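PDB 3D1P: putative thiosulfate sulfurtransferase YOR285W from Saccharomyces cerevisiae, which transfers sulfur from thiosulfate to glutathione, giving S-sulfanylglutathione and sulfite, a step in mitochondrial hydrogen sulfide metabolism. Local coordinates for residues 22-34 and 119-132. Numbering follows the deposited sequence.
Sequences IQSYSFEDMKRIV and TSLYPGSMNDWVSH. With ACT (acetate ion), chain C.
Parallel pairing of the edge strand 23-24 with strand 119-121 of the rhodanese sheet opens this contact, which continues into the helices that follow both strands. Leu-121 supplies both backbone bonds: its N gives to Gln-23 O (2.9 Å, nearly straight), and its O takes the more bent bond from Tyr-25 N (3.0 Å). Waters extend the pairing, one joining Gln-23 N to Thr-119 O, another Tyr-25 O to Gly-124 N.

Where the chains leave the sheet, selenomethionine Met-30 lays CG over one face of the Tyr-122 ring, 3.5 Å from its centroid, its flexible chain following that flat surface. The Tyr-122 hydroxyl donates to Asp-128 OD2 (2.6 Å), which fixes the ring's far end. Were this tyrosine an alanine, Met-30 CG would probably lose its aromatic floor and Asp-128 OD2 this donor.

Beyond lies an aromatic cluster. With CG anti to the backbone N (chi1 177°), the Phe-27 ring reaches helix 125-131, turning an edge, somewhat offset, to the face of the Trp-129 six-membered ring. His-132 stacks offset on Phe-27, the planes only 12° apart, and its CB sits 3.3 Å from the phenyl centroid. A bond from His-132 ND1 to Asp-128 O (2.7 Å) holds the imidazole in place. Val-34 CG2 meets the indole at CH2, one turn beyond Met-30.

Helices 27-34 and 125-131 thus cross nearly perpendicularly (-86°) on aromatic packing, in the alpha/beta rhodanese fold whose persulfide-forming Cys-98 donates its backbone N-H to Ser-125 OG.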
ATOM      1  N   ILE A  22      -3.375  -0.788 -15.061  1.00 10.95           N
ATOM      2  CA  ILE A  22      -2.900  -1.096 -13.734  1.00 11.03           C
ATOM      3  C   ILE A  22      -3.914  -2.057 -13.114  1.00  9.32           C
ATOM      4  O   ILE A  22      -5.133  -1.819 -13.150  1.00 10.99           O
ATOM      5  CB  ILE A  22      -2.790   0.163 -12.881  1.00 11.59           C
ATOM      6  CG1 ILE A  22      -1.811   1.200 -13.459  1.00 13.57           C
ATOM      7  CG2 ILE A  22      -2.505  -0.199 -11.421  1.00 11.49           C
ATOM      8  CD1 ILE A  22      -2.054   2.608 -12.908  1.00 14.59           C
ATOM      9  N   GLN A  23      -3.418  -3.094 -12.528  1.00 10.03           N
ATOM     10  CA  GLN A  23      -4.255  -4.014 -11.874  1.00  7.97           C
ATOM     11  C   GLN A  23      -4.927  -3.325 -10.706  1.00  6.39           C
ATOM     12  O   GLN A  23      -4.263  -2.685  -9.898  1.00  8.10           O
ATOM     13  CB  GLN A  23      -3.415  -5.171 -11.347  1.00 10.93           C
ATOM     14  CG  GLN A  23      -4.208  -6.219 -10.588  1.00 14.01           C
ATOM     15  CD  GLN A  23      -5.251  -6.938 -11.420  1.00 17.14           C
ATOM     16  OE1 GLN A  23      -6.461  -6.854 -11.172  1.00 22.09           O
ATOM     17  NE2 GLN A  23      -4.793  -7.633 -12.441  1.00 21.70           N
ATOM     18  N   SER A  24      -6.235  -3.468 -10.593  1.00  6.02           N
ATOM     19  CA  SER A  24      -7.009  -2.916  -9.519  0.50  5.38           C
ATOM     20  C   SER A  24      -7.810  -4.027  -8.833  1.00  5.20           C
ATOM     21  O   SER A  24      -8.239  -4.990  -9.484  1.00  6.34           O
ATOM     22  CB  SER A  24      -7.965  -1.872 -10.058  0.50  6.73           C
ATOM     23  OG  SER A  24      -8.702  -2.413 -11.121  0.50  6.31           O
ATOM     24  N   TYR A  25      -8.055  -3.852  -7.535  1.00  4.90           N
ATOM     25  CA  TYR A  25      -8.691  -4.867  -6.710  1.00  4.36           C
ATOM     26  C   TYR A  25      -9.914  -4.303  -5.986  1.00  4.30           C
ATOM     27  O   TYR A  25      -9.867  -3.201  -5.421  1.00  4.70           O
ATOM     28  CB  TYR A  25      -7.710  -5.402  -5.693  1.00  4.48           C
ATOM     29  CG  TYR A  25      -6.518  -6.099  -6.330  1.00  4.25           C
ATOM     30  CD1 TYR A  25      -6.686  -7.196  -7.169  1.00  4.90           C
ATOM     31  CD2 TYR A  25      -5.241  -5.686  -6.075  1.00  5.20           C
ATOM     32  CE1 TYR A  25      -5.596  -7.865  -7.722  1.00  5.78           C
ATOM     33  CE2 TYR A  25      -4.126  -6.377  -6.612  1.00  5.38           C
ATOM     34  CZ  TYR A  25      -4.320  -7.454  -7.448  1.00  5.83           C
ATOM     35  OH  TYR A  25      -3.280  -8.166  -7.975  1.00  7.58           O
ATOM     36  N   SER A  26     -10.989  -5.082  -5.967  1.00  4.64           N
ATOM     37  CA  SER A  26     -12.163  -4.837  -5.143  1.00  4.76           C
ATOM     38  C   SER A  26     -11.938  -5.291  -3.707  1.00  4.12           C
ATOM     39  O   SER A  26     -10.959  -5.967  -3.379  1.00  4.46           O
ATOM     40  CB  SER A  26     -13.330  -5.631  -5.688  1.00  5.25           C
ATOM     41  OG  SER A  26     -13.063  -7.010  -5.504  1.00  5.71           O
ATOM     42  N   PHE A  27     -12.907  -5.011  -2.851  1.00  4.20           N
ATOM     43  CA  PHE A  27     -12.886  -5.549  -1.485  1.00  4.85           C
ATOM     44  C   PHE A  27     -12.716  -7.073  -1.473  1.00  4.15           C
ATOM     45  O   PHE A  27     -11.873  -7.595  -0.755  1.00  4.54           O
ATOM     46  CB  PHE A  27     -14.180  -5.191  -0.748  1.00  4.65           C
ATOM     47  CG  PHE A  27     -14.219  -5.798   0.618  1.00  4.75           C
ATOM     48  CD1 PHE A  27     -13.362  -5.364   1.622  1.00  5.63           C
ATOM     49  CD2 PHE A  27     -15.116  -6.827   0.931  1.00  5.22           C
ATOM     50  CE1 PHE A  27     -13.357  -5.944   2.865  1.00  6.31           C
ATOM     51  CE2 PHE A  27     -15.134  -7.388   2.184  1.00  6.95           C
ATOM     52  CZ  PHE A  27     -14.255  -6.929   3.168  1.00  6.90           C
ATOM     53  N   GLU A  28     -13.531  -7.788  -2.250  1.00  4.46           N
ATOM     54  CA  GLU A  28     -13.433  -9.226  -2.242  1.00  4.55           C
ATOM     55  C   GLU A  28     -12.078  -9.704  -2.735  1.00  4.97           C
ATOM     56  O   GLU A  28     -11.498 -10.676  -2.208  1.00  5.45           O
ATOM     57  CB  GLU A  28     -14.576  -9.855  -3.039  1.00  5.35           C
ATOM     58  CG  GLU A  28     -15.880  -9.762  -2.302  1.00  8.61           C
ATOM     59  CD  GLU A  28     -15.976 -10.741  -1.084  1.00  7.80           C
ATOM     60  OE1 GLU A  28     -15.481 -11.835  -1.243  1.00 10.36           O
ATOM     61  OE2 GLU A  28     -16.627 -10.344  -0.097  1.00 10.99           O
ATOM     62  N   ASP A  29     -11.521  -9.024  -3.749  1.00  4.63           N
ATOM     63  CA  ASP A  29     -10.189  -9.355  -4.195  1.00  5.09           C
ATOM     64  C   ASP A  29      -9.151  -9.171  -3.074  1.00  4.66           C
ATOM     65  O   ASP A  29      -8.256 -10.009  -2.914  1.00  5.52           O
ATOM     66  CB  ASP A  29      -9.782  -8.447  -5.349  1.00  5.73           C
ATOM     67  CG  ASP A  29     -10.541  -8.647  -6.657  1.00  5.96           C
ATOM     68  OD1 ASP A  29     -11.059  -9.763  -6.900  1.00  9.45           O
ATOM     69  OD2 ASP A  29     -10.598  -7.642  -7.418  1.00  6.58           O
HETATM   70  N   MSE A  30      -9.282  -8.063  -2.332  1.00  4.52           N
HETATM   71  CA  MSE A  30      -8.350  -7.794  -1.246  1.00  4.57           C
HETATM   72  C   MSE A  30      -8.481  -8.790  -0.110  1.00  4.62           C
HETATM   73  O   MSE A  30      -7.484  -9.195   0.471  1.00  5.57           O
HETATM   74  CB  MSE A  30      -8.515  -6.364  -0.744  1.00  4.62           C
HETATM   75  CG  MSE A  30      -8.063  -5.314  -1.729  1.00  4.73           C
HETATM   76 SE   MSE A  30      -6.209  -5.418  -2.214  0.90  5.90          SE
HETATM   77  CE  MSE A  30      -5.506  -4.941  -0.569  1.00 10.68           C
ATOM     78  N   LYS A  31      -9.696  -9.143   0.265  0.50  5.40           N
ATOM     79  CA  LYS A  31      -9.896 -10.129   1.293  0.50  5.89           C
ATOM     80  C   LYS A  31      -9.076 -11.376   0.951  0.50  6.75           C
ATOM     81  O   LYS A  31      -8.378 -11.967   1.793  0.50  7.74           O
ATOM     82  CB  LYS A  31     -11.365 -10.519   1.366  0.50  6.99           C
ATOM     83  CG  LYS A  31     -12.126  -9.853   2.425  0.50  8.51           C
ATOM     84  CD  LYS A  31     -13.335 -10.700   2.856  0.50  8.35           C
ATOM     85  CE  LYS A  31     -14.230 -11.013   1.683  0.50  8.20           C
ATOM     86  NZ  LYS A  31     -15.635 -11.397   2.109  0.50  7.82           N
ATOM     87  N   ARG A  32      -9.255 -11.910  -0.558  0.80  5.55           N
ATOM     88  CA  ARG A  32      -8.513 -13.048  -1.032  0.80  7.17           C
ATOM     89  C   ARG A  32      -7.022 -12.863  -0.875  0.80  6.23           C
ATOM     90  O   ARG A  32      -6.306 -13.712  -0.337  0.80  7.14           O
ATOM     91  CB  ARG A  32      -8.899 -13.371  -2.468  0.80  8.36           C
ATOM     92  CG  ARG A  32     -10.257 -14.046  -2.540  0.80 11.35           C
ATOM     93  CD  ARG A  32     -10.628 -14.425  -3.971  0.80 15.69           C
ATOM     94  NE  ARG A  32     -11.076 -13.233  -4.677  0.80 22.23           N
ATOM     95  CZ  ARG A  32     -12.280 -13.031  -5.212  0.80 21.88           C
ATOM     96  NH1 ARG A  32     -12.547 -11.855  -5.806  0.80 19.62           N
ATOM     97  NH2 ARG A  32     -13.202 -13.986  -5.192  0.80 24.64           N
ATOM     98  N   ILE A  33      -6.543 -11.696  -1.274  1.00  5.62           N
ATOM     99  CA  ILE A  33      -5.097 -11.434  -1.220  1.00  5.84           C
ATOM    100  C   ILE A  33      -4.594 -11.483   0.213  1.00  5.82           C
ATOM    101  O   ILE A  33      -3.571 -12.123   0.491  1.00  6.61           O
ATOM    102  CB  ILE A  33      -4.794 -10.103  -1.905  1.00  6.44           C
ATOM    103  CG1 ILE A  33      -5.012 -10.266  -3.395  1.00  7.28           C
ATOM    104  CG2 ILE A  33      -3.391  -9.614  -1.593  1.00  8.16           C
ATOM    105  CD1 ILE A  33      -5.116  -8.936  -4.163  1.00  8.84           C
ATOM    106  N   VAL A  34      -5.294 -10.830   1.139  1.00  5.88           N
ATOM    107  CA  VAL A  34      -4.869 -10.866   2.523  1.00  6.66           C
ATOM    108  C   VAL A  34      -4.816 -12.297   3.036  1.00  6.17           C
ATOM    109  O   VAL A  34      -3.850 -12.704   3.680  1.00  7.34           O
ATOM    110  CB  VAL A  34      -5.772  -9.956   3.382  1.00  7.43           C
ATOM    111  CG1 VAL A  34      -5.480 -10.146   4.878  1.00  9.58           C
ATOM    112  CG2 VAL A  34      -5.555  -8.494   2.971  1.00  8.70           C
ATOM    113  N   THR A 119       3.083  -3.163  -9.847  1.00  6.94           N
ATOM    114  CA  THR A 119       2.336  -2.358  -8.913  1.00  6.53           C
ATOM    115  C   THR A 119       0.847  -2.436  -9.265  1.00  6.38           C
ATOM    116  O   THR A 119       0.455  -2.649 -10.424  1.00  7.96           O
ATOM    117  CB  THR A 119       2.749  -0.870  -8.908  1.00  7.22           C
ATOM    118  OG1 THR A 119       2.486  -0.277 -10.179  1.00  9.42           O
ATOM    119  CG2 THR A 119       4.230  -0.700  -8.573  1.00  8.55           C
ATOM    120  N   SER A 120       0.030  -2.271  -8.239  1.00  5.51           N
ATOM    121  CA  SER A 120      -1.398  -2.411  -8.323  1.00  5.29           C
ATOM    122  C   SER A 120      -2.065  -1.414  -7.414  1.00  4.26           C
ATOM    123  O   SER A 120      -1.422  -0.793  -6.565  1.00  4.97           O
ATOM    124  CB  SER A 120      -1.822  -3.824  -7.911  1.00  6.20           C
ATOM    125  OG  SER A 120      -1.131  -4.780  -8.671  1.00  7.62           O
ATOM    126  N   LEU A 121      -3.386  -1.281  -7.570  1.00  4.46           N
ATOM    127  CA  LEU A 121      -4.193  -0.384  -6.732  0.80  4.26           C
ATOM    128  C   LEU A 121      -5.279  -1.164  -6.018  1.00  4.09           C
ATOM    129  O   LEU A 121      -5.877  -2.092  -6.569  1.00  5.18           O
ATOM    130  CB  LEU A 121      -4.927   0.660  -7.560  0.80  5.48           C
ATOM    131  CG  LEU A 121      -4.077   1.650  -8.309  0.80  5.51           C
ATOM    132  CD1 LEU A 121      -4.917   2.478  -9.274  0.80  8.67           C
ATOM    133  CD2 LEU A 121      -3.350   2.567  -7.343  0.80  6.72           C
ATOM    134  N   TYR A 122      -5.570  -0.715  -4.810  1.00  3.94           N
ATOM    135  CA  TYR A 122      -6.829  -1.023  -4.116  1.00  3.85           C
ATOM    136  C   TYR A 122      -7.589   0.302  -4.110  1.00  3.66           C
ATOM    137  O   TYR A 122      -7.464   1.093  -3.186  1.00  4.17           O
ATOM    138  CB  TYR A 122      -6.573  -1.528  -2.701  1.00  3.95           C
ATOM    139  CG  TYR A 122      -7.784  -1.738  -1.841  1.00  3.68           C
ATOM    140  CD1 TYR A 122      -7.660  -1.733  -0.465  1.00  4.04           C
ATOM    141  CD2 TYR A 122      -9.059  -1.941  -2.369  1.00  4.06           C
ATOM    142  CE1 TYR A 122      -8.729  -2.011   0.353  1.00  4.09           C
ATOM    143  CE2 TYR A 122     -10.157  -2.201  -1.556  1.00  3.91           C
ATOM    144  CZ  TYR A 122      -9.991  -2.220  -0.175  1.00  4.07           C
ATOM    145  OH  TYR A 122     -11.016  -2.490   0.677  1.00  4.47           O
ATOM    146  N   PRO A 123      -8.319   0.611  -5.195  1.00  4.14           N
ATOM    147  CA  PRO A 123      -8.865   1.967  -5.332  1.00  4.65           C
ATOM    148  C   PRO A 123      -9.787   2.360  -4.183  1.00  4.10           C
ATOM    149  O   PRO A 123      -9.802   3.509  -3.775  1.00  5.12           O
ATOM    150  CB  PRO A 123      -9.582   1.928  -6.698  1.00  6.56           C
ATOM    151  CG  PRO A 123      -9.425   0.701  -7.195  1.00 10.08           C
ATOM    152  CD  PRO A 123      -8.597  -0.196  -6.397  1.00  4.12           C
ATOM    153  N   GLY A 124     -10.603   1.412  -3.724  1.00  4.01           N
ATOM    154  CA  GLY A 124     -11.528   1.707  -2.668  1.00  4.35           C
ATOM    155  C   GLY A 124     -10.857   2.063  -1.355  1.00  3.60           C
ATOM    156  O   GLY A 124     -11.409   2.799  -0.534  1.00  3.88           O
ATOM    157  N   SER A 125      -9.652   1.525  -1.157  1.00  3.30           N
ATOM    158  CA  SER A 125      -8.784   1.939  -0.084  1.00  3.33           C
ATOM    159  C   SER A 125      -9.402   1.619   1.286  1.00  3.27           C
ATOM    160  O   SER A 125     -10.296   0.792   1.402  1.00  3.48           O
ATOM    161  CB  SER A 125      -8.364   3.397  -0.277  1.00  4.01           C
ATOM    162  OG  SER A 125      -7.466   3.522  -1.392  1.00  4.43           O
HETATM  163  N   MSE A 126      -8.857   2.231   2.354  1.00  3.33           N
HETATM  164  CA  MSE A 126      -9.329   1.837   3.682  0.80  3.44           C
HETATM  165  C   MSE A 126     -10.768   2.229   3.934  1.00  3.61           C
HETATM  166  O   MSE A 126     -11.444   1.594   4.753  1.00  4.24           O
HETATM  167  CB  MSE A 126      -8.381   2.346   4.770  0.80  4.02           C
HETATM  168  CG  MSE A 126      -7.045   1.648   4.776  0.80  4.27           C
HETATM  169 SE   MSE A 126      -7.139  -0.258   5.121  0.80  5.51          SE
HETATM  170  CE  MSE A 126      -7.845  -0.158   6.909  0.80  6.80           C
ATOM    171  N   ASN A 127     -11.304   3.239   3.228  1.00  3.55           N
ATOM    172  CA  ASN A 127     -12.718   3.534   3.377  1.00  3.71           C
ATOM    173  C   ASN A 127     -13.533   2.331   2.914  1.00  3.64           C
ATOM    174  O   ASN A 127     -14.510   1.944   3.556  1.00  4.42           O
ATOM    175  CB  ASN A 127     -13.119   4.774   2.563  1.00  4.44           C
ATOM    176  CG  ASN A 127     -12.608   6.059   3.144  1.00  4.85           C
ATOM    177  OD1 ASN A 127     -11.872   6.109   4.131  1.00  5.85           O
ATOM    178  ND2 ASN A 127     -12.985   7.170   2.463  1.00  6.65           N
ATOM    179  N   ASP A 128     -13.145   1.753   1.777  1.00  3.44           N
ATOM    180  CA  ASP A 128     -13.806   0.566   1.267  1.00  3.90           C
ATOM    181  C   ASP A 128     -13.645  -0.613   2.224  1.00  3.51           C
ATOM    182  O   ASP A 128     -14.607  -1.347   2.516  1.00  4.13           O
ATOM    183  CB  ASP A 128     -13.254   0.258  -0.112  1.00  4.05           C
ATOM    184  CG  ASP A 128     -13.848  -0.989  -0.751  1.00  4.04           C
ATOM    185  OD1 ASP A 128     -14.724  -0.833  -1.633  1.00  5.33           O
ATOM    186  OD2 ASP A 128     -13.405  -2.095  -0.383  1.00  4.84           O
ATOM    187  N   TRP A 129     -12.438  -0.796   2.737  1.00  3.58           N
ATOM    188  CA  TRP A 129     -12.154  -1.913   3.621  1.00  3.68           C
ATOM    189  C   TRP A 129     -13.078  -1.861   4.837  1.00  3.61           C
ATOM    190  O   TRP A 129     -13.766  -2.838   5.178  1.00  4.41           O
ATOM    191  CB  TRP A 129     -10.682  -1.875   4.028  1.00  4.11           C
ATOM    192  CG  TRP A 129     -10.226  -3.047   4.855  1.00  3.84           C
ATOM    193  CD1 TRP A 129      -9.937  -3.035   6.181  1.00  4.29           C
ATOM    194  CD2 TRP A 129      -9.900  -4.375   4.377  1.00  4.09           C
ATOM    195  NE1 TRP A 129      -9.462  -4.268   6.575  1.00  4.47           N
ATOM    196  CE2 TRP A 129      -9.434  -5.103   5.488  1.00  4.27           C
ATOM    197  CE3 TRP A 129      -9.939  -5.006   3.121  1.00  4.65           C
ATOM    198  CZ2 TRP A 129      -9.044  -6.449   5.382  1.00  5.21           C
ATOM    199  CZ3 TRP A 129      -9.574  -6.326   3.019  1.00  5.69           C
ATOM    200  CH2 TRP A 129      -9.126  -7.030   4.154  1.00  5.59           C
ATOM    201  N   VAL A 130     -13.110  -0.706   5.504  1.00  3.61           N
ATOM    202  CA  VAL A 130     -13.926  -0.554   6.697  1.00  3.83           C
ATOM    203  C   VAL A 130     -15.413  -0.573   6.342  1.00  4.04           C
ATOM    204  O   VAL A 130     -16.230  -1.148   7.083  1.00  4.86           O
ATOM    205  CB  VAL A 130     -13.524   0.707   7.456  1.00  4.37           C
ATOM    206  CG1 VAL A 130     -14.502   1.051   8.590  1.00  5.73           C
ATOM    207  CG2 VAL A 130     -12.110   0.537   7.982  1.00  5.44           C
ATOM    208  N   SER A 131     -15.833   0.008   5.230  1.00  4.33           N
ATOM    209  CA  SER A 131     -17.230  -0.024   4.829  0.50  4.63           C
ATOM    210  C   SER A 131     -17.767  -1.443   4.748  1.00  4.94           C
ATOM    211  O   SER A 131     -18.935  -1.685   5.052  1.00  7.00           O
ATOM    212  CB  SER A 131     -17.426   0.643   3.455  0.50  5.09           C
ATOM    213  OG  SER A 131     -17.306   2.055   3.534  0.50  4.79           O
ATOM    214  N   HIS A 132     -16.931  -2.366   4.275  1.00  4.09           N
ATOM    215  CA  HIS A 132     -17.314  -3.754   4.082  1.00  5.00           C
ATOM    216  C   HIS A 132     -17.004  -4.626   5.286  1.00  5.16           C
ATOM    217  O   HIS A 132     -17.226  -5.834   5.226  1.00  6.97           O
ATOM    218  CB  HIS A 132     -16.625  -4.331   2.846  1.00  6.29           C
ATOM    219  CG  HIS A 132     -17.056  -3.725   1.561  1.00  7.34           C
ATOM    220  ND1 HIS A 132     -16.450  -2.634   1.019  1.00  8.04           N
ATOM    221  CD2 HIS A 132     -18.008  -4.078   0.671  1.00 12.11           C
ATOM    222  CE1 HIS A 132     -17.022  -2.319  -0.124  1.00 10.56           C
ATOM    223  NE2 HIS A 132     -17.991  -3.164  -0.352  1.00 13.22           N
TER
HETATM  224  C   ACT C 202     -16.083  -8.624  -6.907  1.00 12.34           C
HETATM  225  O   ACT C 202     -14.813  -8.566  -6.838  1.00 18.50           O
HETATM  226  OXT ACT C 202     -16.716  -8.252  -5.885  1.00 22.75           O
HETATM  227  CH3 ACT C 202     -16.737  -9.099  -8.125  1.00 17.60           C
HETATM  228  O   HOH W   1      -0.611  -3.793 -12.892  1.00 17.18           O
HETATM  229  O   HOH W   2     -11.495  -1.154  -4.545  1.00  4.63           O
HETATM  230  O   HOH W   3     -14.755  -2.780  -3.532  1.00  4.86           O